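Local structure of cytosol aminopeptidase (Coxiella burnetii, 3IJ3) at residues L231-K236 with I300-N305; K250-D255 with D332-V337; F357-G362 with F448-W453. The protein probably removes amino acids one at a time from the N termini of peptides, as a manganese-dependent aminopeptidase of the M17 family. One frame throughout, in Å; residues are numbered along the deposited sequence.

All three contacts lie in the catalytic domain and involve one mixed sheet. Strand 231-237 comes first in the chain and pairs with strand 295-305, which closes contact 1. Before that closure the chain has already laid down strands 244-252 and 254-255, which open contact 2. Contact 2 closes at 332-337, which runs into helix 335-347, so contacts 1 and 2 cross along the chain. They touch where Asn305 ND2 reaches Asp255 OD1. Contact 3 follows in series, pairing strand 353-359 with strand 445-454. It meets contact 2 at Lys250, beside Phe357 and Thr359. Contacts 1 and 3 do not touch; their nearest atoms are about 8 Å apart.

Contact 1 (L231-K236 with I300-N305); sequences LLIDLK and IPAVEN. With SO4 (sulfate ion), chain G.
Leu231 and Ala302 form a hydrogen-bonded antiparallel pair, and Ile233 and Ile300 form the next one. Between them Leu232 faces Pro301 in a non-hydrogen-bonded pair. The proline has no N-H, but at this site the ladder needs none. Leu231 N donates to Ala302 O at 2.9 Å and Ala302 N to Leu231 O at 2.8 Å. Ile233 N and Ile300 O bond at 2.9 Å, as do Ile300 N and Ile233 O.

Ile233 can be followed outward. Its CB sits 3.7 Å from Ile300 O. CG1 stays beside the same oxygen, because chi1 of -58° places it next to the backbone N. CD1 then reaches Ile300 CG2 at 4.0 Å and also touches Ala302 CB. The two isoleucines lie side by side and point the same way. Leu231 joins them on this face, with CD1 3.7 Å from Ala302 CB. Helix 186-200 covers the face through Pro186 and Val193. On the other face Leu232 CD1 lies over the Ile300-Pro301 peptide, 3.7 Å from Pro301 N. Ile219 of helix 217-223 packs on Leu232 and Pro301 there.

The contact joins strand 231-237 to strand 295-305 within the catalytic-domain sheet, with helices on both faces. Backbone polar groups pair across the strands. The side chains contribute only hydrocarbon, some of it resting on backbone carbonyls. This chemistry implies a buried piece of the alpha/beta core.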
loop_
_atom_site.group_PDB
_atom_site.type_symbol
_atom_site.label_atom_id
_atom_site.label_comp_id
_atom_site.label_asym_id
_atom_site.label_seq_id
_atom_site.Cartn_x
_atom_site.Cartn_y
_atom_site.Cartn_z
ATOM N N LEU A 231 31.410 16.388 0.993
ATOM C CA LEU A 231 32.636 16.860 1.639
ATOM C C LEU A 231 32.641 16.509 3.114
ATOM O O LEU A 231 31.631 16.060 3.657
ATOM C CB LEU A 231 32.797 18.350 1.398
ATOM C CG LEU A 231 31.675 19.279 1.822
ATOM C CD1 LEU A 231 31.884 19.600 3.291
ATOM C CD2 LEU A 231 31.606 20.584 1.056
ATOM N N LEU A 232 33.809 16.657 3.727
ATOM C CA LEU A 232 33.968 16.469 5.154
ATOM C C LEU A 232 34.527 17.763 5.718
ATOM O O LEU A 232 35.522 18.294 5.220
ATOM C CB LEU A 232 34.909 15.311 5.477
ATOM C CG LEU A 232 35.262 15.104 6.951
ATOM C CD1 LEU A 232 34.031 14.709 7.790
ATOM C CD2 LEU A 232 36.352 14.069 7.072
ATOM N N ILE A 233 33.838 18.298 6.710
ATOM C CA ILE A 233 34.263 19.516 7.422
ATOM C C ILE A 233 34.986 19.070 8.704
ATOM O O ILE A 233 34.425 18.292 9.467
ATOM C CB ILE A 233 33.033 20.358 7.809
ATOM C CG1 ILE A 233 32.234 20.725 6.569
ATOM C CG2 ILE A 233 33.449 21.642 8.591
ATOM C CD1 ILE A 233 30.768 21.065 6.873
ATOM N N ASP A 234 36.174 19.631 8.965
ATOM C CA ASP A 234 37.021 19.270 10.118
ATOM C C ASP A 234 37.537 20.546 10.772
ATOM O O ASP A 234 38.403 21.220 10.216
ATOM C CB ASP A 234 38.170 18.389 9.605
ATOM C CG ASP A 234 39.060 17.788 10.716
ATOM O OD1 ASP A 234 38.847 18.052 11.904
ATOM O OD2 ASP A 234 39.998 17.003 10.359
ATOM N N LEU A 235 36.936 20.915 11.897
ATOM C CA LEU A 235 37.306 22.112 12.649
ATOM C C LEU A 235 38.057 21.758 13.916
ATOM O O LEU A 235 37.712 20.775 14.599
ATOM C CB LEU A 235 36.051 22.942 12.990
ATOM C CG LEU A 235 36.167 24.154 13.953
ATOM C CD1 LEU A 235 35.002 25.132 13.776
ATOM C CD2 LEU A 235 36.238 23.700 15.433
ATOM N N LYS A 236 39.082 22.557 14.246
ATOM C CA LYS A 236 39.840 22.374 15.478
ATOM C C LYS A 236 40.023 23.700 16.211
ATOM O O LYS A 236 40.203 24.747 15.598
ATOM C CB LYS A 236 41.208 21.726 15.245
ATOM C CG LYS A 236 41.099 20.272 14.857
ATOM C CD LYS A 236 42.441 19.577 14.699
ATOM C CE LYS A 236 42.223 18.056 14.635
ATOM N NZ LYS A 236 43.499 17.281 14.549
ATOM N N ILE A 300 32.075 16.968 10.490
ATOM C CA ILE A 300 30.758 16.897 9.857
ATOM C C ILE A 300 30.840 16.380 8.409
ATOM O O ILE A 300 31.382 17.070 7.525
ATOM C CB ILE A 300 30.062 18.285 9.825
ATOM C CG1 ILE A 300 29.749 18.771 11.237
ATOM C CG2 ILE A 300 28.800 18.250 8.953
ATOM C CD1 ILE A 300 29.335 20.281 11.303
ATOM N N PRO A 301 30.364 15.140 8.182
ATOM C CA PRO A 301 30.219 14.658 6.814
ATOM C C PRO A 301 29.016 15.412 6.234
ATOM O O PRO A 301 27.910 15.376 6.822
ATOM C CB PRO A 301 29.947 13.169 6.960
ATOM C CG PRO A 301 29.795 12.893 8.394
ATOM C CD PRO A 301 30.113 14.081 9.186
ATOM N N ALA A 302 29.214 16.080 5.108
ATOM C CA ALA A 302 28.160 16.908 4.496
ATOM C C ALA A 302 27.878 16.387 3.088
ATOM O O ALA A 302 28.747 16.429 2.202
ATOM C CB ALA A 302 28.571 18.383 4.506
ATOM N N VAL A 303 26.681 15.844 2.912
ATOM C CA VAL A 303 26.291 15.245 1.645
ATOM C C VAL A 303 24.798 15.385 1.372
ATOM O O VAL A 303 24.029 15.822 2.246
ATOM C CB VAL A 303 26.518 13.702 1.728
ATOM C CG1 VAL A 303 27.925 13.307 2.227
ATOM C CG2 VAL A 303 25.464 13.011 2.648
ATOM N N GLU A 304 24.398 15.094 0.130
ATOM C CA GLU A 304 22.982 14.949 -0.203
ATOM C C GLU A 304 22.831 13.481 -0.573
ATOM O O GLU A 304 23.706 12.928 -1.245
ATOM C CB GLU A 304 22.509 15.827 -1.392
ATOM C CG GLU A 304 20.960 15.655 -1.715
ATOM C CD GLU A 304 20.369 16.714 -2.695
ATOM O OE1 GLU A 304 21.094 17.689 -3.008
ATOM O OE2 GLU A 304 19.175 16.573 -3.148
ATOM N N ASN A 305 21.761 12.836 -0.109
ATOM C CA ASN A 305 21.470 11.451 -0.483
ATOM C C ASN A 305 20.463 11.565 -1.612
ATOM O O ASN A 305 19.267 11.657 -1.380
ATOM C CB ASN A 305 20.922 10.651 0.699
ATOM C CG ASN A 305 20.831 9.153 0.420
ATOM O OD1 ASN A 305 21.541 8.624 -0.458
ATOM N ND2 ASN A 305 19.968 8.455 1.182
HETATM S S SO4 G . 46.472 18.761 15.187
HETATM O O1 SO4 G . 46.143 19.892 14.325
HETATM O O2 SO4 G . 47.579 19.122 16.069
HETATM O O3 SO4 G . 45.319 18.423 16.004
HETATM O O4 SO4 G . 46.866 17.608 14.386
#

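Contact 2 (K250-D255 with D332-V337); sequences KGVCFD and DAEGRV. With LI (lithium ion), chain C; SO4 (sulfate ion), chain D; SO4 (sulfate ion), chain F.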
loop_
_atom_site.group_PDB
_atom_site.type_symbol
_atom_site.label_atom_id
_atom_site.label_comp_id
_atom_site.label_asym_id
_atom_site.label_seq_id
_atom_site.Cartn_x
_atom_site.Cartn_y
_atom_site.Cartn_z
ATOM N N LYS A 250 25.902 14.416 11.787
ATOM C CA LYS A 250 25.385 13.968 10.496
ATOM C C LYS A 250 24.865 15.148 9.681
ATOM O O LYS A 250 23.860 15.766 10.042
ATOM C CB LYS A 250 24.286 12.932 10.721
ATOM C CG LYS A 250 23.535 12.472 9.446
ATOM C CD LYS A 250 22.359 11.582 9.823
ATOM C CE LYS A 250 21.352 11.441 8.683
ATOM N NZ LYS A 250 20.129 10.668 9.137
ATOM N N GLY A 251 25.537 15.434 8.562
ATOM C CA GLY A 251 25.188 16.539 7.690
ATOM C C GLY A 251 24.536 16.118 6.390
ATOM O O GLY A 251 24.995 16.508 5.320
ATOM N N VAL A 252 23.449 15.351 6.461
ATOM C CA VAL A 252 22.741 14.945 5.219
ATOM C C VAL A 252 21.795 16.105 4.902
ATOM O O VAL A 252 20.696 16.218 5.458
ATOM C CB VAL A 252 22.031 13.605 5.386
ATOM C CG1 VAL A 252 21.230 13.231 4.142
ATOM C CG2 VAL A 252 23.067 12.521 5.664
ATOM N N CYS A 253 22.248 16.980 4.011
ATOM C CA CYS A 253 21.530 18.219 3.672
ATOM C C CYS A 253 20.138 18.000 3.106
ATOM O O CYS A 253 19.230 18.825 3.323
ATOM C CB CYS A 253 22.406 19.101 2.800
ATOM S SG CYS A 253 23.887 19.669 3.759
ATOM N N PHE A 254 19.981 16.905 2.375
ATOM C CA PHE A 254 18.668 16.451 1.933
ATOM C C PHE A 254 18.738 14.945 1.767
ATOM O O PHE A 254 19.734 14.407 1.276
ATOM C CB PHE A 254 18.153 17.094 0.643
ATOM C CG PHE A 254 16.729 16.767 0.388
ATOM C CD1 PHE A 254 15.730 17.376 1.150
ATOM C CD2 PHE A 254 16.360 15.806 -0.551
ATOM C CE1 PHE A 254 14.394 17.044 0.978
ATOM C CE2 PHE A 254 15.018 15.485 -0.732
ATOM C CZ PHE A 254 14.043 16.084 0.040
ATOM N N ASP A 255 17.705 14.265 2.256
ATOM C CA ASP A 255 17.626 12.826 2.135
ATOM C C ASP A 255 16.382 12.398 1.339
ATOM O O ASP A 255 15.257 12.474 1.825
ATOM C CB ASP A 255 17.640 12.191 3.522
ATOM C CG ASP A 255 17.792 10.670 3.487
ATOM O OD1 ASP A 255 18.025 10.102 2.401
ATOM O OD2 ASP A 255 17.653 10.078 4.587
ATOM N N ASP A 332 18.617 4.202 2.286
ATOM C CA ASP A 332 18.033 5.235 3.146
ATOM C C ASP A 332 18.592 5.121 4.598
ATOM O O ASP A 332 18.184 5.877 5.465
ATOM C CB ASP A 332 16.521 5.136 3.095
ATOM C CG ASP A 332 15.803 6.329 3.752
ATOM O OD1 ASP A 332 16.385 7.405 3.890
ATOM O OD2 ASP A 332 14.625 6.169 4.106
ATOM N N ALA A 333 19.497 4.178 4.865
ATOM C CA ALA A 333 20.198 4.119 6.174
ATOM C C ALA A 333 21.605 4.656 5.878
ATOM O O ALA A 333 22.621 4.035 6.178
ATOM C CB ALA A 333 20.246 2.670 6.745
ATOM N N GLU A 334 21.656 5.834 5.269
ATOM C CA GLU A 334 22.921 6.446 4.797
ATOM C C GLU A 334 23.671 7.233 5.869
ATOM O O GLU A 334 24.897 7.421 5.791
ATOM C CB GLU A 334 22.634 7.414 3.616
ATOM C CG GLU A 334 22.172 8.860 3.949
ATOM C CD GLU A 334 20.841 8.948 4.665
ATOM O OE1 GLU A 334 20.034 8.024 4.510
ATOM O OE2 GLU A 334 20.608 9.946 5.397
ATOM N N GLY A 335 22.935 7.742 6.846
ATOM C CA GLY A 335 23.543 8.582 7.891
ATOM C C GLY A 335 24.623 7.850 8.660
ATOM O O GLY A 335 25.707 8.380 8.911
ATOM N N ARG A 336 24.323 6.634 9.047
ATOM C CA ARG A 336 25.299 5.825 9.800
ATOM C C ARG A 336 26.520 5.498 8.947
ATOM O O ARG A 336 27.625 5.348 9.474
ATOM C CB ARG A 336 24.625 4.561 10.321
ATOM C CG ARG A 336 24.287 3.537 9.268
ATOM C CD ARG A 336 23.206 2.537 9.703
ATOM N NE ARG A 336 21.917 3.173 9.920
ATOM C CZ ARG A 336 20.797 2.501 10.223
ATOM N NH1 ARG A 336 20.797 1.174 10.363
ATOM N NH2 ARG A 336 19.673 3.158 10.421
ATOM N N VAL A 337 26.306 5.358 7.625
ATOM C CA VAL A 337 27.418 5.054 6.681
ATOM C C VAL A 337 28.414 6.235 6.619
ATOM O O VAL A 337 29.636 6.030 6.750
ATOM C CB VAL A 337 26.897 4.661 5.289
ATOM C CG1 VAL A 337 28.055 4.454 4.278
ATOM C CG2 VAL A 337 26.011 3.392 5.372
HETATM LI LI LI C . 18.995 10.275 6.410
HETATM S S SO4 D . 20.528 6.775 9.291
HETATM O O1 SO4 D . 20.233 7.291 7.960
HETATM O O2 SO4 D . 21.637 5.824 9.122
HETATM O O3 SO4 D . 20.857 7.920 10.119
HETATM O O4 SO4 D . 19.356 6.063 9.841
HETATM S S SO4 F . 17.435 -0.164 10.764
HETATM O O1 SO4 F . 16.267 0.076 9.916
HETATM O O2 SO4 F . 18.540 -0.716 9.984
HETATM O O3 SO4 F . 17.878 1.025 11.463
HETATM O O4 SO4 F . 17.034 -1.146 11.778
HETATM O O HOH W 1 18.189 8.644 7.015
#
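Asp332 touches Asp255 across the contact, carboxylate to carboxylate. Asp332 OD1 lies 3.0 Å from Asp255 OD2, and the two planes are 64° apart. Lys262 forms a salt bridge with Asp332 OD1 and probably eases the repulsion. Asp255 OD1 is held by Asn305 ND2 and Gly257 N.

Ala333 places its CB over one face of the Arg336 guanidinium.

Glu334 has the largest share of the contact. Its chain bends at chi2 (-64°). The side chains of Glu334 and Asp255 approach from opposite directions, and their oxygens meet the lithium ion at roughly a right angle. Glu334 OE2 binds lithium at 1.9 Å, and Asp255 OD2 binds it at 2.3 Å. Both methyls of Val252 press on the bound oxygen, with CG2 3.6 Å from Glu334 OE2. Lys250 and Asp273 complete the metal site, and residues 330-337 are the cytosol aminopeptidase signature. M17 enzymes probably use manganese, so lithium may stand where a manganese ion would bind.

Gly335 packs its CA against Lys250 CE at 3.7 Å. Lys250 runs out extended, crosses Glu334 at about a right angle and donates from NZ to a sulfate, probably from the crystallisation liquor. Lys250 NZ lies 3.0 Å from the lithium ion. It also makes a salt bridge with Asp273 OD1 and a hydrogen bond to Thr359 O. Gly335 N donates to sulfate O1, which lies 2.6 Å from the oxygen of the lithium-bound water.

Arg336 belongs to helix 335-347. Its N and NE both donate to O2 of the same sulfate, NE at 2.8 Å. NH2 reaches this sulfate's O4 and also O3 of a second, similar sulfate. NH1 grips the second through O2 and O3. Both anions lie at the guanidinium edge, in its plane.

Contact 3 (F357-G362 with F448-W453); sequences FSTLTG and FDIFAW
The rings of Phe357 and Phe448 lie almost parallel, with planes 13° apart, but are slid past each other and barely overlap. Their centroids are 5.3 Å apart. Phe357 CD1 comes to Phe448 CB at 3.8 Å, and Phe357 CE1 comes to Phe448 CD2 at 3.9 Å. In each residue CG is anti to the carbonyl carbon (chi1 -67° and -75°), which points the two side chains the same way. Ala280 and Leu283 of helix 275-289 touch Phe357, while Leu375 of strand 374-377 touches Phe448. The Phe451 ring makes a cation-pi contact with Lys272.

The backbones run parallel. Ser358 N donates to Phe448 O at 2.8 Å, nearly along the C=O axis. Ser358 O accepts a hydrogen bond from Ile450 N. Leu360 N then bonds to Ile450 O, beyond the strand proper. Thr359 CA is also close to that carbonyl oxygen, at 3.1 Å.

Side chains alternate between the faces. Ile450 CG1 turns back over Ser358 O, at 3.4 Å. Thr359 CG2 meets Ala452 CB on the same side. Leu360 crosses Asp449 at about a right angle, with CD2 3.8 Å from Asp449 CB. Thr359 OG1 is hydrogen-bonded to Asp273, a ligand of the lithium ion.

Strands 353-359 and 445-454 are thus parallel neighbours in the mixed sheet of the catalytic domain. The metal site lies close to where strand 353-359 ends, as is common in alpha/beta enzymes with parallel strands.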
loop_
_atom_site.group_PDB
_atom_site.type_symbol
_atom_site.label_atom_id
_atom_site.label_comp_id
_atom_site.label_asym_id
_atom_site.label_seq_id
_atom_site.Cartn_x
_atom_site.Cartn_y
_atom_site.Cartn_z
ATOM N N PHE A 357 25.894 13.357 17.002
ATOM C CA PHE A 357 24.492 13.771 16.918
ATOM C C PHE A 357 24.010 13.367 15.545
ATOM O O PHE A 357 24.647 13.697 14.530
ATOM C CB PHE A 357 24.338 15.273 17.061
ATOM C CG PHE A 357 24.703 15.798 18.420
ATOM C CD1 PHE A 357 23.751 15.854 19.425
ATOM C CD2 PHE A 357 25.972 16.246 18.675
ATOM C CE1 PHE A 357 24.067 16.359 20.672
ATOM C CE2 PHE A 357 26.319 16.733 19.945
ATOM C CZ PHE A 357 25.364 16.796 20.930
ATOM N N SER A 358 22.907 12.651 15.519
ATOM C CA SER A 358 22.336 12.172 14.285
ATOM C C SER A 358 20.828 12.291 14.332
ATOM O O SER A 358 20.229 12.122 15.358
ATOM C CB SER A 358 22.744 10.718 14.095
ATOM O OG SER A 358 22.346 10.248 12.835
ATOM N N THR A 359 20.219 12.644 13.211
ATOM C CA THR A 359 18.762 12.734 13.150
ATOM C C THR A 359 18.132 11.406 12.777
ATOM O O THR A 359 18.643 10.616 11.942
ATOM C CB THR A 359 18.278 13.792 12.169
ATOM O OG1 THR A 359 19.026 13.679 10.943
ATOM C CG2 THR A 359 18.452 15.185 12.758
ATOM N N LEU A 360 16.985 11.164 13.409
ATOM C CA LEU A 360 16.179 9.975 13.173
ATOM C C LEU A 360 15.373 10.116 11.907
ATOM O O LEU A 360 14.873 11.213 11.633
ATOM C CB LEU A 360 15.137 9.834 14.293
ATOM C CG LEU A 360 15.664 9.415 15.638
ATOM C CD1 LEU A 360 14.727 9.664 16.769
ATOM C CD2 LEU A 360 16.046 7.920 15.514
ATOM N N THR A 361 15.225 9.027 11.154
ATOM C CA THR A 361 14.337 9.025 9.954
ATOM C C THR A 361 13.454 7.759 9.975
ATOM O O THR A 361 13.949 6.653 10.274
ATOM C CB THR A 361 15.118 9.103 8.636
ATOM O OG1 THR A 361 15.972 7.947 8.513
ATOM C CG2 THR A 361 15.965 10.413 8.601
ATOM N N GLY A 362 12.162 7.948 9.665
ATOM C CA GLY A 362 11.156 6.870 9.662
ATOM C C GLY A 362 10.289 6.879 10.926
ATOM O O GLY A 362 10.815 6.767 12.041
ATOM N N PHE A 448 23.804 10.431 20.064
ATOM C CA PHE A 448 22.494 10.973 20.244
ATOM C C PHE A 448 21.674 10.873 18.958
ATOM O O PHE A 448 22.135 11.324 17.874
ATOM C CB PHE A 448 22.535 12.457 20.638
ATOM C CG PHE A 448 22.940 12.689 22.043
ATOM C CD1 PHE A 448 21.988 12.719 23.044
ATOM C CD2 PHE A 448 24.262 12.876 22.380
ATOM C CE1 PHE A 448 22.368 12.928 24.362
ATOM C CE2 PHE A 448 24.642 13.093 23.707
ATOM C CZ PHE A 448 23.701 13.113 24.680
ATOM N N ASP A 449 20.506 10.251 19.062
ATOM C CA ASP A 449 19.543 10.193 17.955
ATOM C C ASP A 449 18.506 11.234 18.334
ATOM O O ASP A 449 17.870 11.147 19.408
ATOM C CB ASP A 449 18.898 8.828 17.802
ATOM C CG ASP A 449 19.832 7.813 17.215
ATOM O OD1 ASP A 449 20.664 8.210 16.386
ATOM O OD2 ASP A 449 19.717 6.612 17.578
ATOM N N ILE A 450 18.349 12.231 17.477
ATOM C CA ILE A 450 17.419 13.336 17.753
ATOM C C ILE A 450 16.447 13.593 16.595
ATOM O O ILE A 450 16.757 13.267 15.443
ATOM C CB ILE A 450 18.230 14.639 18.011
ATOM C CG1 ILE A 450 19.064 15.000 16.777
ATOM C CG2 ILE A 450 19.137 14.511 19.237
ATOM C CD1 ILE A 450 19.797 16.350 16.883
ATOM N N PHE A 451 15.294 14.168 16.901
ATOM C CA PHE A 451 14.319 14.473 15.842
ATOM C C PHE A 451 14.585 15.891 15.249
ATOM O O PHE A 451 14.358 16.125 14.063
ATOM C CB PHE A 451 12.916 14.288 16.397
ATOM C CG PHE A 451 11.833 14.444 15.378
ATOM C CD1 PHE A 451 11.691 13.533 14.365
ATOM C CD2 PHE A 451 10.921 15.468 15.471
ATOM C CE1 PHE A 451 10.691 13.670 13.418
ATOM C CE2 PHE A 451 9.909 15.584 14.531
ATOM C CZ PHE A 451 9.808 14.688 13.518
ATOM N N ALA A 452 15.054 16.817 16.093
ATOM C CA ALA A 452 15.472 18.164 15.680
ATOM C C ALA A 452 14.392 19.004 15.034
ATOM O O ALA A 452 14.694 19.845 14.209
ATOM C CB ALA A 452 16.707 18.066 14.738
ATOM N N TRP A 453 13.138 18.819 15.455
ATOM C CA TRP A 453 12.021 19.520 14.853
ATOM C C TRP A 453 10.818 19.578 15.781
ATOM O O TRP A 453 10.591 18.634 16.549
ATOM C CB TRP A 453 11.636 18.755 13.570
ATOM C CG TRP A 453 10.622 19.390 12.667
ATOM C CD1 TRP A 453 9.268 19.243 12.720
ATOM C CD2 TRP A 453 10.884 20.249 11.555
ATOM N NE1 TRP A 453 8.668 19.964 11.710
ATOM C CE2 TRP A 453 9.641 20.591 10.986
ATOM C CE3 TRP A 453 12.049 20.763 10.983
ATOM C CZ2 TRP A 453 9.535 21.404 9.877
ATOM C CZ3 TRP A 453 11.933 21.574 9.883
ATOM C CH2 TRP A 453 10.695 21.911 9.359
#